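Local coordinates for protein Pab-dependent poly(a)-specific ribonuclease subunit PAN2 (Neurospora crassa, PDB 4CZX) that probably serves as the catalytic subunit of a deadenylase complex that shortens mRNA poly(A) tails, this fragment being the subunit's N-terminal WD40 propeller domain, at residues Trp104-Met117 against Leu128-Val141. Residues are numbered along the deposited sequence; the frame is centred on the assembly and turned at random.
Sequences WSIRHESMQDLRAM and LVAGWQNKMLVIDV. With PO4 (phosphate ion), chain D.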
loop_
_atom_site.group_PDB
_atom_site.type_symbol
_atom_site.label_atom_id
_atom_site.label_comp_id
_atom_site.label_asym_id
_atom_site.label_seq_id
_atom_site.Cartn_x
_atom_site.Cartn_y
_atom_site.Cartn_z
ATOM N N TRP A 104 -26.578 2.764 -6.272
ATOM C CA TRP A 104 -26.268 4.179 -6.495
ATOM C C TRP A 104 -25.670 4.884 -5.279
ATOM O O TRP A 104 -25.629 4.352 -4.168
ATOM C CB TRP A 104 -27.499 4.965 -6.985
ATOM C CG TRP A 104 -28.828 4.822 -6.221
ATOM C CD1 TRP A 104 -29.946 4.171 -6.663
ATOM C CD2 TRP A 104 -29.177 5.387 -4.940
ATOM N NE1 TRP A 104 -30.960 4.277 -5.738
ATOM C CE2 TRP A 104 -30.516 5.014 -4.670
ATOM C CE3 TRP A 104 -28.489 6.163 -3.992
ATOM C CZ2 TRP A 104 -31.179 5.385 -3.498
ATOM C CZ3 TRP A 104 -29.152 6.529 -2.823
ATOM C CH2 TRP A 104 -30.485 6.138 -2.588
ATOM N N SER A 105 -25.182 6.094 -5.517
ATOM C CA SER A 105 -24.493 6.863 -4.491
ATOM C C SER A 105 -24.870 8.326 -4.643
ATOM O O SER A 105 -24.731 8.899 -5.719
ATOM C CB SER A 105 -22.972 6.671 -4.605
ATOM O OG SER A 105 -22.285 7.390 -3.589
ATOM N N ILE A 106 -25.385 8.926 -3.575
ATOM C CA ILE A 106 -25.770 10.319 -3.628
ATOM C C ILE A 106 -25.024 11.083 -2.536
ATOM O O ILE A 106 -25.150 10.787 -1.349
ATOM C CB ILE A 106 -27.302 10.495 -3.467
ATOM C CG1 ILE A 106 -28.042 9.750 -4.587
ATOM C CG2 ILE A 106 -27.668 11.969 -3.474
ATOM C CD1 ILE A 106 -29.567 9.807 -4.479
ATOM N N ARG A 107 -24.219 12.050 -2.954
ATOM C CA ARG A 107 -23.451 12.862 -2.019
ATOM C C ARG A 107 -23.705 14.316 -2.380
ATOM O O ARG A 107 -22.906 14.953 -3.072
ATOM C CB ARG A 107 -21.959 12.515 -2.074
ATOM C CG ARG A 107 -21.161 13.047 -0.876
ATOM C CD ARG A 107 -19.671 12.699 -0.933
ATOM N NE ARG A 107 -19.006 13.208 0.267
ATOM C CZ ARG A 107 -18.935 12.545 1.423
ATOM N NH1 ARG A 107 -19.450 11.326 1.533
ATOM N NH2 ARG A 107 -18.345 13.101 2.473
ATOM N N HIS A 108 -24.851 14.814 -1.927
ATOM C CA HIS A 108 -25.362 16.135 -2.288
ATOM C C HIS A 108 -24.798 17.198 -1.338
ATOM O O HIS A 108 -24.570 16.913 -0.159
ATOM C CB HIS A 108 -26.898 16.096 -2.247
ATOM C CG HIS A 108 -27.573 17.301 -2.819
ATOM N ND1 HIS A 108 -27.744 18.471 -2.108
ATOM C CD2 HIS A 108 -28.177 17.498 -4.015
ATOM C CE1 HIS A 108 -28.398 19.345 -2.851
ATOM N NE2 HIS A 108 -28.675 18.778 -4.012
ATOM N N GLU A 109 -24.566 18.409 -1.850
ATOM C CA GLU A 109 -24.016 19.503 -1.044
ATOM C C GLU A 109 -24.874 19.850 0.168
ATOM O O GLU A 109 -24.358 20.314 1.173
ATOM C CB GLU A 109 -23.834 20.760 -1.893
ATOM C CG GLU A 109 -22.716 20.663 -2.911
ATOM C CD GLU A 109 -22.507 21.965 -3.672
ATOM O OE1 GLU A 109 -23.080 23.002 -3.256
ATOM O OE2 GLU A 109 -21.774 21.947 -4.689
ATOM N N SER A 110 -26.179 19.627 0.075
ATOM C CA SER A 110 -27.079 19.964 1.176
ATOM C C SER A 110 -27.139 18.853 2.216
ATOM O O SER A 110 -27.859 18.958 3.207
ATOM C CB SER A 110 -28.482 20.262 0.650
ATOM O OG SER A 110 -28.485 21.437 -0.145
ATOM N N MET A 111 -26.387 17.781 1.986
ATOM C CA MET A 111 -26.275 16.721 2.978
ATOM C C MET A 111 -25.118 17.039 3.912
ATOM O O MET A 111 -23.982 16.630 3.672
ATOM C CB MET A 111 -26.077 15.357 2.304
ATOM C CG MET A 111 -27.222 14.965 1.409
ATOM S SD MET A 111 -26.892 13.439 0.499
ATOM C CE MET A 111 -28.483 13.155 -0.277
ATOM N N GLN A 112 -25.413 17.782 4.980
ATOM C CA GLN A 112 -24.373 18.238 5.895
ATOM C C GLN A 112 -24.344 17.434 7.185
ATOM O O GLN A 112 -23.272 17.139 7.708
ATOM C CB GLN A 112 -24.550 19.725 6.200
ATOM C CG GLN A 112 -24.129 20.618 5.039
ATOM C CD GLN A 112 -22.725 20.287 4.523
ATOM O OE1 GLN A 112 -21.763 20.205 5.295
ATOM N NE2 GLN A 112 -22.607 20.087 3.209
ATOM N N ASP A 113 -25.518 17.108 7.714
ATOM C CA ASP A 113 -25.602 16.263 8.895
ATOM C C ASP A 113 -26.939 15.520 8.913
ATOM O O ASP A 113 -27.783 15.754 9.786
ATOM C CB ASP A 113 -25.418 17.089 10.174
ATOM C CG ASP A 113 -25.203 16.219 11.403
ATOM O OD1 ASP A 113 -25.038 14.991 11.247
ATOM O OD2 ASP A 113 -25.192 16.754 12.529
ATOM N N LEU A 114 -27.124 14.639 7.928
ATOM C CA LEU A 114 -28.327 13.806 7.838
ATOM C C LEU A 114 -28.415 12.848 9.010
ATOM O O LEU A 114 -27.394 12.325 9.443
ATOM C CB LEU A 114 -28.327 12.996 6.537
ATOM C CG LEU A 114 -28.260 13.767 5.221
ATOM C CD1 LEU A 114 -28.243 12.767 4.076
ATOM C CD2 LEU A 114 -29.449 14.695 5.098
ATOM N N ARG A 115 -29.627 12.600 9.504
ATOM C CA ARG A 115 -29.824 11.722 10.658
ATOM C C ARG A 115 -30.919 10.684 10.459
ATOM O O ARG A 115 -30.990 9.687 11.193
ATOM C CB ARG A 115 -30.169 12.552 11.903
ATOM C CG ARG A 115 -29.059 13.504 12.361
ATOM C CD ARG A 115 -27.801 12.753 12.775
ATOM N NE ARG A 115 -26.769 13.708 13.208
ATOM C CZ ARG A 115 -26.645 14.172 14.452
ATOM N NH1 ARG A 115 -27.473 13.767 15.413
ATOM N NH2 ARG A 115 -25.685 15.052 14.744
ATOM N N ALA A 116 -31.790 10.926 9.481
ATOM C CA ALA A 116 -33.007 10.158 9.374
ATOM C C ALA A 116 -33.548 10.127 7.963
ATOM O O ALA A 116 -33.402 11.075 7.192
ATOM C CB ALA A 116 -34.086 10.731 10.322
ATOM N N MET A 117 -34.219 9.040 7.649
ATOM C CA MET A 117 -34.995 9.008 6.425
ATOM C C MET A 117 -36.182 8.087 6.517
ATOM O O MET A 117 -36.243 7.198 7.378
ATOM C CB MET A 117 -34.119 8.587 5.277
ATOM C CG MET A 117 -33.600 7.271 5.486
ATOM S SD MET A 117 -32.667 6.972 4.009
ATOM C CE MET A 117 -32.014 5.528 4.612
ATOM N N LEU A 128 -37.649 10.458 1.933
ATOM C CA LEU A 128 -37.362 11.779 2.475
ATOM C C LEU A 128 -36.154 11.654 3.387
ATOM O O LEU A 128 -36.097 10.733 4.198
ATOM C CB LEU A 128 -38.569 12.314 3.246
ATOM C CG LEU A 128 -38.373 13.618 4.026
ATOM C CD1 LEU A 128 -38.227 14.816 3.092
ATOM C CD2 LEU A 128 -39.546 13.830 5.000
ATOM N N VAL A 129 -35.179 12.553 3.267
ATOM C CA VAL A 129 -34.034 12.481 4.163
ATOM C C VAL A 129 -33.859 13.841 4.826
ATOM O O VAL A 129 -34.106 14.884 4.218
ATOM C CB VAL A 129 -32.716 12.036 3.446
ATOM C CG1 VAL A 129 -32.938 10.740 2.629
ATOM C CG2 VAL A 129 -32.137 13.144 2.585
ATOM N N ALA A 130 -33.471 13.811 6.092
ATOM C CA ALA A 130 -33.359 15.021 6.903
ATOM C C ALA A 130 -32.366 14.789 8.027
ATOM O O ALA A 130 -31.855 13.680 8.203
ATOM C CB ALA A 130 -34.725 15.423 7.469
ATOM N N GLY A 131 -32.084 15.833 8.797
ATOM C CA GLY A 131 -31.214 15.664 9.937
ATOM C C GLY A 131 -31.070 16.935 10.739
ATOM O O GLY A 131 -31.983 17.763 10.800
ATOM N N TRP A 132 -29.903 17.103 11.346
ATOM C CA TRP A 132 -29.672 18.277 12.174
ATOM C C TRP A 132 -29.137 19.390 11.274
ATOM O O TRP A 132 -27.970 19.757 11.326
ATOM C CB TRP A 132 -28.718 17.948 13.328
ATOM C CG TRP A 132 -29.321 17.001 14.352
ATOM C CD1 TRP A 132 -30.436 16.218 14.199
ATOM C CD2 TRP A 132 -28.847 16.759 15.682
ATOM N NE1 TRP A 132 -30.672 15.494 15.347
ATOM C CE2 TRP A 132 -29.710 15.807 16.269
ATOM C CE3 TRP A 132 -27.764 17.245 16.430
ATOM C CZ2 TRP A 132 -29.529 15.340 17.572
ATOM C CZ3 TRP A 132 -27.582 16.776 17.715
ATOM C CH2 TRP A 132 -28.461 15.835 18.276
ATOM N N GLN A 133 -30.032 19.903 10.440
ATOM C CA GLN A 133 -29.728 20.886 9.411
ATOM C C GLN A 133 -31.066 21.433 8.948
ATOM O O GLN A 133 -32.109 20.838 9.236
ATOM C CB GLN A 133 -28.958 20.257 8.245
ATOM C CG GLN A 133 -29.697 19.088 7.604
ATOM C CD GLN A 133 -28.992 18.557 6.365
ATOM O OE1 GLN A 133 -27.800 18.252 6.403
ATOM N NE2 GLN A 133 -29.723 18.459 5.255
ATOM N N ASN A 134 -31.063 22.537 8.213
ATOM C CA ASN A 134 -32.334 23.175 7.897
ATOM C C ASN A 134 -32.793 22.947 6.459
ATOM O O ASN A 134 -33.636 23.673 5.936
ATOM C CB ASN A 134 -32.248 24.664 8.224
ATOM C CG ASN A 134 -32.072 24.910 9.713
ATOM O OD1 ASN A 134 -31.027 25.381 10.156
ATOM N ND2 ASN A 134 -33.100 24.578 10.494
ATOM N N LYS A 135 -32.246 21.903 5.841
ATOM C CA LYS A 135 -32.722 21.439 4.550
ATOM C C LYS A 135 -33.155 19.984 4.644
ATOM O O LYS A 135 -32.607 19.223 5.441
ATOM C CB LYS A 135 -31.644 21.566 3.471
ATOM C CG LYS A 135 -31.616 22.897 2.741
ATOM C CD LYS A 135 -30.633 23.854 3.375
ATOM C CE LYS A 135 -30.142 24.891 2.367
ATOM N NZ LYS A 135 -29.166 24.316 1.391
ATOM N N MET A 136 -34.157 19.620 3.847
ATOM C CA MET A 136 -34.508 18.217 3.635
ATOM C C MET A 136 -34.402 17.907 2.151
ATOM O O MET A 136 -34.518 18.802 1.316
ATOM C CB MET A 136 -35.922 17.905 4.135
ATOM C CG MET A 136 -36.182 18.296 5.583
ATOM S SD MET A 136 -37.777 17.678 6.164
ATOM C CE MET A 136 -38.906 18.618 5.132
ATOM N N LEU A 137 -34.175 16.639 1.816
ATOM C CA LEU A 137 -34.089 16.245 0.418
ATOM C C LEU A 137 -35.022 15.089 0.123
ATOM O O LEU A 137 -35.175 14.177 0.935
ATOM C CB LEU A 137 -32.656 15.854 0.037
ATOM C CG LEU A 137 -31.589 16.934 0.196
ATOM C CD1 LEU A 137 -30.827 16.737 1.497
ATOM C CD2 LEU A 137 -30.655 16.927 -1.004
ATOM N N VAL A 138 -35.644 15.149 -1.045
ATOM C CA VAL A 138 -36.485 14.073 -1.537
ATOM C C VAL A 138 -35.701 13.307 -2.617
ATOM O O VAL A 138 -35.173 13.908 -3.554
ATOM C CB VAL A 138 -37.813 14.612 -2.102
ATOM C CG1 VAL A 138 -38.710 13.463 -2.490
ATOM C CG2 VAL A 138 -38.514 15.509 -1.077
ATOM N N ILE A 139 -35.618 11.988 -2.472
ATOM C CA ILE A 139 -34.832 11.151 -3.386
ATOM C C ILE A 139 -35.697 10.121 -4.111
ATOM O O ILE A 139 -36.471 9.392 -3.476
ATOM C CB ILE A 139 -33.692 10.419 -2.625
ATOM C CG1 ILE A 139 -32.625 11.426 -2.184
ATOM C CG2 ILE A 139 -33.073 9.316 -3.482
ATOM C CD1 ILE A 139 -31.623 10.893 -1.149
ATOM N N ASP A 140 -35.571 10.089 -5.441
ATOM C CA ASP A 140 -36.160 9.048 -6.283
ATOM C C ASP A 140 -35.294 7.805 -6.139
ATOM O O ASP A 140 -34.139 7.794 -6.569
ATOM C CB ASP A 140 -36.232 9.502 -7.750
ATOM C CG ASP A 140 -36.943 8.495 -8.671
ATOM O OD1 ASP A 140 -36.895 7.265 -8.440
ATOM O OD2 ASP A 140 -37.534 8.949 -9.670
ATOM N N VAL A 141 -35.857 6.769 -5.529
ATOM C CA VAL A 141 -35.122 5.548 -5.220
ATOM C C VAL A 141 -34.832 4.731 -6.487
ATOM O O VAL A 141 -33.819 4.029 -6.576
ATOM C CB VAL A 141 -35.905 4.707 -4.179
ATOM C CG1 VAL A 141 -35.235 3.380 -3.921
ATOM C CG2 VAL A 141 -36.004 5.503 -2.844
HETATM P P PO4 D . -16.770 16.289 0.624
HETATM O O1 PO4 D . -17.239 17.655 1.071
HETATM O O2 PO4 D . -16.507 15.442 1.848
HETATM O O3 PO4 D . -17.830 15.648 -0.238
HETATM O O4 PO4 D . -15.500 16.426 -0.187
HETATM O O HOH W 1 -25.531 19.354 12.772
#
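Gln133 reaches across to the loop 110-113 with its carboxamide. Its OE1 accepts two backbone N-H groups, from Gln112 N (2.8 Å, in the carbonyl plane) and from Asp113 N (2.9 Å, nearly straight at 173°), while NE2 donates to Ser110 O at 2.8 Å. A second NE2 bond, to Lys135 O, lies in the amide plane, so four bonds fix the rotation of the amide. Gln133 CG sits between the backbone N and the carbonyl carbon (chi1 57°), and the chain beyond it runs extended into the loop.

Arg115 lies over one face of the Trp132 indole: CZ is 3.9 Å from the centroid of the five-membered ring, a cation-pi contact. Asp113 holds the guanidinium side-on, with Arg115 NE to OD1 and NH2 to OD2; Ser90 also bonds OD1, and Ser157 anchors Trp132 NE1.

Where strand 114-117 pairs with 128-131, Arg115 N and Ala116 N both donate to Ala130 O, the signature of a classic beta bulge. From strand 104-106, Ile106 CD1 meets Ile139 CG2 at 3.7 Å, and Trp104 NE1 bonds Val141 O at 3.0 Å.

The buried Gln133 amide thus ties the inter-blade loop to the following blade's hairpin, satisfying loop backbone groups, and the Asp113 carboxylate probably stabilises the stacked guanidinium's charge.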